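Local coordinates for enoyl-CoA hydratase (Mycobacterium smegmatis, PDB 3PE8), which probably catalyses the reversible addition of water to the double bond of enoyl-CoA thioesters, as a zinc-binding member of the crotonase family, at residues Glu176-Ala179 / Thr185-Arg188; Cys114-Ala119 / Arg188-Ser193; Pro86-Met91 / Leu108-Tyr113; Arg43-Ala48 / Asp55-Thr60. All coordinates share one frame; numbering follows the deposited sequence.

Interaction 1 of 4, residues Glu176-Ala179 / Thr185-Arg188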
# COMPACT_ATOMS: atom_id res chain seq x y z
N GLU A 176 -7.50 -0.23 -30.15
CA GLU A 176 -7.88 -0.39 -31.54
C GLU A 176 -7.16 0.68 -32.37
O GLU A 176 -7.00 1.81 -31.90
CB GLU A 176 -9.40 -0.25 -31.66
CG GLU A 176 -9.98 -0.54 -33.00
CD GLU A 176 -11.51 -0.47 -33.04
OE1 GLU A 176 -12.18 -0.02 -32.07
OE2 GLU A 176 -12.06 -0.81 -34.13
N VAL A 177 -6.73 0.28 -33.57
CA VAL A 177 -6.14 1.19 -34.55
C VAL A 177 -6.96 1.04 -35.82
O VAL A 177 -7.19 -0.09 -36.30
CB VAL A 177 -4.67 0.88 -34.86
CG1 VAL A 177 -4.18 1.79 -35.99
CG2 VAL A 177 -3.85 1.09 -33.60
N VAL A 178 -7.39 2.19 -36.36
CA VAL A 178 -8.23 2.23 -37.57
C VAL A 178 -7.69 3.25 -38.57
O VAL A 178 -6.89 4.12 -38.22
CB VAL A 178 -9.70 2.60 -37.24
CG1 VAL A 178 -10.32 1.54 -36.31
CG2 VAL A 178 -9.79 3.99 -36.62
N ALA A 179 -8.13 3.13 -39.82
CA ALA A 179 -7.79 4.10 -40.83
C ALA A 179 -8.18 5.48 -40.35
O ALA A 179 -9.20 5.67 -39.68
CB ALA A 179 -8.52 3.77 -42.19
N THR A 185 -15.85 7.41 -36.63
CA THR A 185 -16.74 6.27 -36.84
C THR A 185 -16.51 5.18 -35.78
O THR A 185 -17.46 4.68 -35.14
CB THR A 185 -16.53 5.69 -38.26
OG1 THR A 185 -16.76 6.71 -39.20
CG2 THR A 185 -17.51 4.50 -38.52
N ALA A 186 -15.26 4.79 -35.58
CA ALA A 186 -14.95 3.77 -34.62
C ALA A 186 -15.26 4.15 -33.20
O ALA A 186 -15.71 3.30 -32.39
CB ALA A 186 -13.44 3.35 -34.73
N ALA A 187 -14.91 5.39 -32.85
CA ALA A 187 -15.19 5.88 -31.50
C ALA A 187 -16.70 5.91 -31.23
O ALA A 187 -17.13 5.53 -30.13
CB ALA A 187 -14.59 7.22 -31.29
N ARG A 188 -17.48 6.30 -32.24
CA ARG A 188 -18.96 6.29 -32.11
C ARG A 188 -19.52 4.89 -31.94
O ARG A 188 -20.50 4.71 -31.23
CB ARG A 188 -19.62 7.01 -33.28
CG ARG A 188 -19.52 8.54 -33.20
CD ARG A 188 -20.33 9.21 -34.29
NE ARG A 188 -19.71 9.19 -35.61
CZ ARG A 188 -18.90 10.13 -36.10
NH1 ARG A 188 -18.53 11.20 -35.37
NH2 ARG A 188 -18.43 10.01 -37.33
O HOH W 1 -14.89 0.55 -32.74

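Interaction 2 of 4, residues Cys114-Ala119 / Arg188-Ser193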
# COMPACT_ATOMS: atom_id res chain seq x y z
N CYS A 114 -7.81 9.25 -20.27
CA CYS A 114 -9.03 8.65 -20.84
C CYS A 114 -9.24 7.22 -20.37
O CYS A 114 -8.29 6.49 -20.13
CB CYS A 114 -8.97 8.69 -22.36
SG CYS A 114 -8.94 10.36 -23.09
N ASP A 115 -10.49 6.79 -20.29
CA ASP A 115 -10.79 5.42 -19.92
C ASP A 115 -10.38 4.43 -21.00
O ASP A 115 -9.84 3.36 -20.68
CB ASP A 115 -12.26 5.26 -19.61
CG ASP A 115 -12.69 6.09 -18.41
OD1 ASP A 115 -12.14 5.86 -17.31
OD2 ASP A 115 -13.55 6.99 -18.57
N ILE A 116 -10.62 4.79 -22.26
CA ILE A 116 -10.48 3.89 -23.41
C ILE A 116 -9.89 4.73 -24.55
O ILE A 116 -10.38 5.82 -24.81
CB ILE A 116 -11.87 3.39 -23.90
CG1 ILE A 116 -12.60 2.60 -22.81
CG2 ILE A 116 -11.69 2.62 -25.24
CD1 ILE A 116 -14.16 2.40 -23.13
N LEU A 117 -8.85 4.24 -25.20
CA LEU A 117 -8.28 4.93 -26.36
C LEU A 117 -8.47 4.11 -27.63
O LEU A 117 -8.31 2.87 -27.62
CB LEU A 117 -6.78 5.19 -26.17
CG LEU A 117 -6.35 6.13 -25.04
CD1 LEU A 117 -4.83 6.38 -25.04
CD2 LEU A 117 -7.09 7.48 -25.17
N ILE A 118 -8.79 4.82 -28.71
CA ILE A 118 -8.78 4.30 -30.06
C ILE A 118 -7.89 5.24 -30.86
O ILE A 118 -7.92 6.43 -30.67
CB ILE A 118 -10.19 4.30 -30.65
CG1 ILE A 118 -11.12 3.40 -29.82
CG2 ILE A 118 -10.15 3.84 -32.14
CD1 ILE A 118 -12.64 3.65 -30.13
N ALA A 119 -7.06 4.69 -31.75
CA ALA A 119 -6.09 5.49 -32.50
C ALA A 119 -6.30 5.41 -33.99
O ALA A 119 -6.58 4.36 -34.51
CB ALA A 119 -4.66 5.03 -32.21
N ARG A 188 -17.48 6.30 -32.24
CA ARG A 188 -18.96 6.29 -32.11
C ARG A 188 -19.52 4.89 -31.94
O ARG A 188 -20.50 4.71 -31.23
CB ARG A 188 -19.62 7.01 -33.28
CG ARG A 188 -19.52 8.54 -33.20
CD ARG A 188 -20.33 9.21 -34.29
NE ARG A 188 -19.71 9.19 -35.61
CZ ARG A 188 -18.90 10.13 -36.10
NH1 ARG A 188 -18.53 11.20 -35.37
NH2 ARG A 188 -18.43 10.01 -37.33
N ARG A 189 -18.90 3.88 -32.57
CA ARG A 189 -19.32 2.49 -32.39
C ARG A 189 -19.14 2.05 -30.96
O ARG A 189 -20.06 1.42 -30.40
CB ARG A 189 -18.55 1.53 -33.33
CG ARG A 189 -18.83 1.64 -34.76
CD ARG A 189 -18.28 0.43 -35.53
NE ARG A 189 -16.84 0.19 -35.26
CZ ARG A 189 -15.85 0.49 -36.12
NH1 ARG A 189 -16.11 1.10 -37.30
NH2 ARG A 189 -14.59 0.24 -35.78
N VAL A 190 -17.99 2.34 -30.36
CA VAL A 190 -17.74 1.98 -28.98
C VAL A 190 -18.68 2.73 -28.06
O VAL A 190 -19.31 2.14 -27.20
CB VAL A 190 -16.26 2.17 -28.59
CG1 VAL A 190 -16.05 1.96 -27.11
CG2 VAL A 190 -15.38 1.24 -29.45
N ALA A 191 -18.85 4.03 -28.31
CA ALA A 191 -19.78 4.81 -27.52
C ALA A 191 -21.21 4.26 -27.59
O ALA A 191 -21.89 4.21 -26.57
CB ALA A 191 -19.70 6.30 -27.93
N ALA A 192 -21.65 3.87 -28.79
CA ALA A 192 -22.99 3.37 -28.97
C ALA A 192 -23.22 2.05 -28.20
O ALA A 192 -24.29 1.85 -27.60
CB ALA A 192 -23.32 3.19 -30.45
N SER A 193 -22.21 1.20 -28.18
CA SER A 193 -22.28 -0.02 -27.37
C SER A 193 -22.46 0.27 -25.89
O SER A 193 -23.28 -0.35 -25.24
CB SER A 193 -21.06 -0.91 -27.58
OG SER A 193 -20.96 -1.29 -28.92

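Interaction 3 of 4, residues Pro86-Met91 / Leu108-Tyr113. With ZN (zinc ion), chain C.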
# COMPACT_ATOMS: atom_id res chain seq x y z
N PRO A 86 -2.98 18.82 -11.13
CA PRO A 86 -3.93 18.19 -12.04
C PRO A 86 -5.33 18.80 -11.94
O PRO A 86 -5.71 19.31 -10.89
CB PRO A 86 -3.91 16.71 -11.63
CG PRO A 86 -3.46 16.72 -10.22
CD PRO A 86 -2.55 17.89 -10.06
N LYS A 87 -6.03 18.80 -13.07
CA LYS A 87 -7.35 19.41 -13.21
C LYS A 87 -8.44 18.46 -13.73
O LYS A 87 -9.61 18.80 -13.70
CB LYS A 87 -7.25 20.55 -14.23
CG LYS A 87 -6.29 21.68 -13.85
CD LYS A 87 -6.80 22.50 -12.71
CE LYS A 87 -5.78 23.59 -12.35
NZ LYS A 87 -6.13 24.27 -11.10
N TRP A 88 -8.08 17.27 -14.21
CA TRP A 88 -9.08 16.39 -14.80
C TRP A 88 -10.03 15.98 -13.68
O TRP A 88 -9.57 15.46 -12.67
CB TRP A 88 -8.40 15.16 -15.41
CG TRP A 88 -9.31 14.26 -16.20
CD1 TRP A 88 -10.29 13.43 -15.70
CD2 TRP A 88 -9.31 14.08 -17.60
NE1 TRP A 88 -10.89 12.74 -16.72
CE2 TRP A 88 -10.30 13.12 -17.90
CE3 TRP A 88 -8.53 14.59 -18.65
CZ2 TRP A 88 -10.53 12.68 -19.20
CZ3 TRP A 88 -8.76 14.18 -19.92
CH2 TRP A 88 -9.74 13.21 -20.20
N PRO A 89 -11.34 16.22 -13.86
CA PRO A 89 -12.32 16.05 -12.77
C PRO A 89 -12.75 14.60 -12.53
O PRO A 89 -12.52 13.73 -13.38
CB PRO A 89 -13.51 16.88 -13.26
CG PRO A 89 -13.44 16.75 -14.74
CD PRO A 89 -11.97 16.81 -15.05
N ASP A 90 -13.31 14.32 -11.35
CA ASP A 90 -13.88 13.02 -11.07
C ASP A 90 -15.12 12.84 -11.94
O ASP A 90 -16.00 13.71 -11.98
CB ASP A 90 -14.26 12.89 -9.59
CG ASP A 90 -14.78 11.50 -9.24
OD1 ASP A 90 -14.25 10.50 -9.78
OD2 ASP A 90 -15.68 11.40 -8.39
N MET A 91 -15.17 11.73 -12.65
CA MET A 91 -16.25 11.46 -13.60
C MET A 91 -16.67 10.01 -13.42
O MET A 91 -15.84 9.14 -13.15
CB MET A 91 -15.76 11.69 -15.03
CG MET A 91 -15.48 13.16 -15.33
SD MET A 91 -14.95 13.33 -17.03
CE MET A 91 -16.51 13.08 -17.90
N LEU A 108 -0.00 13.67 -24.23
CA LEU A 108 0.06 12.25 -23.87
C LEU A 108 -0.58 12.04 -22.49
O LEU A 108 -1.33 11.09 -22.30
CB LEU A 108 1.51 11.73 -23.91
CG LEU A 108 1.79 10.32 -23.42
CD1 LEU A 108 0.91 9.29 -24.14
CD2 LEU A 108 3.32 10.01 -23.63
N GLU A 109 -0.34 12.98 -21.56
CA GLU A 109 -1.01 12.91 -20.25
C GLU A 109 -2.54 13.02 -20.41
O GLU A 109 -3.27 12.26 -19.77
CB GLU A 109 -0.48 13.98 -19.31
CG GLU A 109 0.94 13.62 -18.81
CD GLU A 109 1.66 14.70 -18.04
OE1 GLU A 109 2.04 14.44 -16.88
OE2 GLU A 109 1.87 15.77 -18.64
N LEU A 110 -3.02 13.88 -21.31
CA LEU A 110 -4.47 13.91 -21.59
C LEU A 110 -4.98 12.56 -22.09
O LEU A 110 -6.00 12.04 -21.62
CB LEU A 110 -4.86 15.01 -22.58
CG LEU A 110 -5.04 16.44 -22.16
CD1 LEU A 110 -5.76 17.16 -23.33
CD2 LEU A 110 -5.82 16.64 -20.86
N ALA A 111 -4.24 11.95 -23.01
CA ALA A 111 -4.63 10.64 -23.52
C ALA A 111 -4.66 9.60 -22.42
O ALA A 111 -5.55 8.77 -22.38
CB ALA A 111 -3.68 10.20 -24.68
N LEU A 112 -3.66 9.64 -21.53
CA LEU A 112 -3.53 8.70 -20.41
C LEU A 112 -4.67 8.82 -19.38
O LEU A 112 -4.91 7.87 -18.65
CB LEU A 112 -2.16 8.87 -19.74
CG LEU A 112 -0.98 8.37 -20.57
CD1 LEU A 112 0.37 8.89 -19.96
CD2 LEU A 112 -0.93 6.85 -20.69
N TYR A 113 -5.32 9.98 -19.29
CA TYR A 113 -6.48 10.14 -18.43
C TYR A 113 -7.73 9.44 -18.96
O TYR A 113 -8.65 9.15 -18.20
CB TYR A 113 -6.86 11.62 -18.27
CG TYR A 113 -6.09 12.41 -17.25
CD1 TYR A 113 -6.17 12.13 -15.92
CD2 TYR A 113 -5.30 13.46 -17.66
CE1 TYR A 113 -5.49 12.88 -14.98
CE2 TYR A 113 -4.61 14.23 -16.73
CZ TYR A 113 -4.69 13.93 -15.40
OH TYR A 113 -3.99 14.70 -14.49
ZN ZN C . 3.21 17.28 -18.33
O HOH W 2 -4.93 17.31 -15.22
O HOH W 3 3.20 18.79 -19.99
O HOH W 4 3.07 18.14 -16.66

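Interaction 4 of 4, residues Arg43-Ala48 / Asp55-Thr60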
# COMPACT_ATOMS: atom_id res chain seq x y z
N ARG A 43 -13.69 22.37 -17.72
CA ARG A 43 -15.07 22.74 -17.46
C ARG A 43 -16.06 21.91 -18.30
O ARG A 43 -17.08 21.49 -17.80
CB ARG A 43 -15.30 24.24 -17.68
CG ARG A 43 -16.73 24.70 -17.43
CD ARG A 43 -16.84 26.23 -17.46
NE ARG A 43 -16.58 26.72 -18.82
CZ ARG A 43 -15.51 27.42 -19.22
NH1 ARG A 43 -14.53 27.79 -18.39
NH2 ARG A 43 -15.44 27.78 -20.50
N ALA A 44 -15.73 21.68 -19.56
CA ALA A 44 -16.58 20.88 -20.44
C ALA A 44 -16.73 19.43 -19.95
O ALA A 44 -17.82 18.85 -20.04
CB ALA A 44 -16.04 20.92 -21.89
N LEU A 45 -15.67 18.87 -19.39
CA LEU A 45 -15.74 17.53 -18.79
C LEU A 45 -16.71 17.50 -17.62
O LEU A 45 -17.58 16.61 -17.52
CB LEU A 45 -14.35 17.02 -18.36
CG LEU A 45 -13.40 16.57 -19.49
CD1 LEU A 45 -12.03 16.21 -18.90
CD2 LEU A 45 -13.98 15.42 -20.32
N SER A 46 -16.61 18.50 -16.74
CA SER A 46 -17.49 18.61 -15.60
C SER A 46 -18.92 18.82 -16.03
O SER A 46 -19.87 18.23 -15.49
CB SER A 46 -17.04 19.79 -14.72
OG SER A 46 -15.93 19.36 -13.98
N ASP A 47 -19.10 19.64 -17.05
CA ASP A 47 -20.44 19.93 -17.54
C ASP A 47 -21.06 18.65 -18.13
O ASP A 47 -22.26 18.38 -17.92
CB ASP A 47 -20.43 21.06 -18.59
CG ASP A 47 -20.29 22.46 -17.99
OD1 ASP A 47 -20.44 22.68 -16.77
OD2 ASP A 47 -20.04 23.40 -18.77
N ALA A 48 -20.26 17.86 -18.85
CA ALA A 48 -20.72 16.60 -19.42
C ALA A 48 -21.15 15.64 -18.31
O ALA A 48 -22.18 14.99 -18.40
CB ALA A 48 -19.64 15.96 -20.32
N ASP A 55 -24.37 10.45 -21.89
CA ASP A 55 -23.92 9.19 -21.27
C ASP A 55 -22.43 8.94 -21.41
O ASP A 55 -21.83 8.27 -20.56
CB ASP A 55 -24.65 7.99 -21.87
CG ASP A 55 -26.08 7.88 -21.44
OD1 ASP A 55 -26.49 8.45 -20.39
OD2 ASP A 55 -26.81 7.21 -22.19
N VAL A 56 -21.83 9.39 -22.51
CA VAL A 56 -20.46 9.06 -22.90
C VAL A 56 -19.81 10.29 -23.52
O VAL A 56 -20.50 11.10 -24.17
CB VAL A 56 -20.40 7.87 -23.94
CG1 VAL A 56 -18.98 7.56 -24.41
CG2 VAL A 56 -21.06 6.60 -23.34
N VAL A 57 -18.52 10.49 -23.23
CA VAL A 57 -17.73 11.56 -23.82
C VAL A 57 -16.66 10.98 -24.78
O VAL A 57 -16.01 9.97 -24.43
CB VAL A 57 -17.01 12.41 -22.72
CG1 VAL A 57 -16.14 13.50 -23.35
CG2 VAL A 57 -18.04 13.09 -21.78
N ILE A 58 -16.50 11.61 -25.94
CA ILE A 58 -15.34 11.38 -26.82
C ILE A 58 -14.48 12.63 -26.81
O ILE A 58 -15.01 13.73 -27.03
CB ILE A 58 -15.78 11.05 -28.28
CG1 ILE A 58 -16.62 9.76 -28.31
CG2 ILE A 58 -14.57 10.95 -29.23
CD1 ILE A 58 -17.31 9.49 -29.64
N VAL A 59 -13.18 12.46 -26.60
CA VAL A 59 -12.24 13.56 -26.70
C VAL A 59 -11.39 13.35 -27.94
O VAL A 59 -10.84 12.26 -28.12
CB VAL A 59 -11.32 13.66 -25.46
CG1 VAL A 59 -10.23 14.77 -25.65
CG2 VAL A 59 -12.11 13.99 -24.19
N THR A 60 -11.25 14.39 -28.78
CA THR A 60 -10.42 14.26 -29.97
C THR A 60 -9.82 15.60 -30.26
O THR A 60 -10.14 16.59 -29.58
CB THR A 60 -11.22 13.65 -31.15
OG1 THR A 60 -10.32 13.17 -32.16
CG2 THR A 60 -12.23 14.63 -31.78

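Interaction 1 of 4, residues Glu176-Ala179 / Thr185-Arg188
Val178 and Ala186 meet methyl to methyl where strand 177-178 faces helix 183-195. The CA-CB bonds of both residues point at the opposing segment. The methyl of Ala186 approaches the fork of the valine and touches both branches. CG1 of Val178 lies 3.9 Å from CB of Ala186, and CG2 of Val178 lies 4.2 Å from the same CB. The valine torsion sets this fork: CG1 stands beside the backbone N, opposite the carbonyl carbon (chi1 -61°), and CG2 fits between the two.

Glu176 lies two residues earlier and points the same way. Its chain is stretched out, with chi1 -173° and chi2 177°, and this carries the carboxylate to the helix. OE2 of Glu176 stops 4.4 Å from CB of Ala186. The polar link runs through one water. It donates to OE1 of Glu176 at 2.8 Å and to the carbonyl O of Ala186 at 2.9 Å.

OE2 forms a salt bridge with Arg189, three residues after Ala186 on the helix, and OE1 forms one with Arg155 of the second subunit. These two positive charges probably favour the ionised form of Glu176. Backbone hydrogen bonds join Glu176 and Val178 to Ala119 of strand 116-120, and Val178 also to Glu121 just beyond it. This is the last strand of the sheet within this chain, followed by a helix that folds back onto it, in the crotonase fold.

Interaction 2 of 4, residues Cys114-Ala119 / Arg188-Ser193
Ile118 reaches Val190 with the far end of its side chain. CG1 of Ile118 lies opposite the carbonyl carbon (chi1 -61°), and the chain then runs on nearly straight (chi2 165°). CD1 therefore projects toward the helix and meets CG2 of Val190 at 3.7 Å. The two side chains run in opposite senses as they pass.

Ile116, two residues earlier on the same side of the strand, has almost the same torsions. Its CD1 also leads, but it comes only to 4.4 Å from CG1 of Val190. The valine thus gives one methyl to each isoleucine. Its chi1 of 173° puts CG1 opposite the backbone N and CG2 beside it.

Ile96 of strand 95-99 also touches Val190. Arg155 of the second subunit packs on both Ile118 and Val190, so this patch adjoins a subunit interface.

All three touching residues are buried, and every contact between them is made by methyl groups. The backbones stay apart, with CA of Ile118 9.3 Å from CA of Val190. This is helix-on-sheet packing, helix 183-195 against strand 116-120 of the crotonase-fold sheet. The two are joined here by dispersion and exclusion of water, without a direct polar bond.

Interaction 3 of 4, residues Pro86-Met91 / Leu108-Tyr113
Trp88 and Tyr113 form an offset stack that joins the loop before strand 95-99 to the C-terminal part of helix 106-113 in this crotonase-fold subunit. The five-membered ring of Trp88 and the tyrosine ring are tilted by 14°, with centroids 4.7 Å apart. The side chains run in opposite senses, so each CB lies over the other's ring. CB of Trp88 sits 3.7 Å from the centroid of the Tyr113 ring, over its centre. CB of Tyr113 sits 3.4 Å from the centroid of the six-membered Trp88 ring. Both are CH-pi contacts.

CG of Trp88 is opposite the backbone N (chi1 -173°), which lays the indole across the helix, over CB of Tyr113 and on to Leu110. Leu110 meets the indole edge: its CD2 lies in the ring plane, 3.9 Å from CZ3 of Trp88. Leu45 of helix 35-50 also touches Trp88, whose side chain thus packs against both helices.

Glu109 belongs to the same helix but serves a different site. Its OE2 binds the zinc ion, with His129 and two waters as the other ligands. Its OE1 accepts hydrogen bonds from the backbone N of Trp138 and of Leu140.

The Tyr113 OH also meets the loop: CB of Pro86 lies 3.5 Å from it, and a water hydrogen-bonded to it at 2.9 Å also accepts a bond from the backbone N of Lys87.

Interaction 4 of 4, residues Arg43-Ala48 / Asp55-Thr60
The chi1 of Val57, 178°, places CG1 opposite the backbone N and CG2 beside it, and each methyl meets a different residue of the helix. CG2 reaches the methyl of Ala48 and CG1 faces Leu45. CB of Ala48 lies 3.6 Å from CG2 of Val57, a close methyl contact. Leu45 gets there by its own torsions. CG is opposite the carbonyl carbon (chi1 -74°), and chi2 is 175°. Its CA-CB bond does not aim at the strand, but the end of the side chain turns in, and CD2 of Leu45 stops 4.2 Å from CG1 of Val57. The two side chains cross at about a right angle, so Leu45 lies across the valine.

Leu45 and Ala48 are three residues apart, close to one helical turn, and so lie on the same side of helix 35-50. The small alanine lets the backbones come near, with CA of Ala48 7.3 Å from CA of Val57.

All three touching residues are buried, and the contact between them is purely apolar. Leu22 of strand 19-24 and Pro89 also touch Leu45, while Val95 of strand 95-99 packs on Val57. Val56 and Ile58 turn to the other side of the strand and pack on helix 183-195.

Strand 19-24, helix 35-50 and strand 56-61 form a beta-alpha-beta unit. Packing of its helix on the second of two parallel strands is typical of this unit, here within the crotonase fold.

In the fold
Interaction 4 comes first along the chain, then interaction 3. Interactions 2 and 1 both end on helix 183-195 and share Arg188. Interactions 1, 2 and 4 use the same six-stranded sheet, through strands 177-178, 116-120 and 56-61. Interactions 1 and 2 have centres about 8 Å apart, on neighbouring strands. CB of Ala191 is 3.8 Å from CG1 of Val56. Strand 56-61 thus has helix 35-50 on one side and helix 183-195 on the other. Interaction 3 lies about 11 Å from interaction 4, centre to centre, and they meet where CB of Pro89 is 3.5 Å from OG of Ser46. Helix 106-113 and strand 116-120 follow one another in the chain. Interaction 3 includes the zinc ligand Glu109.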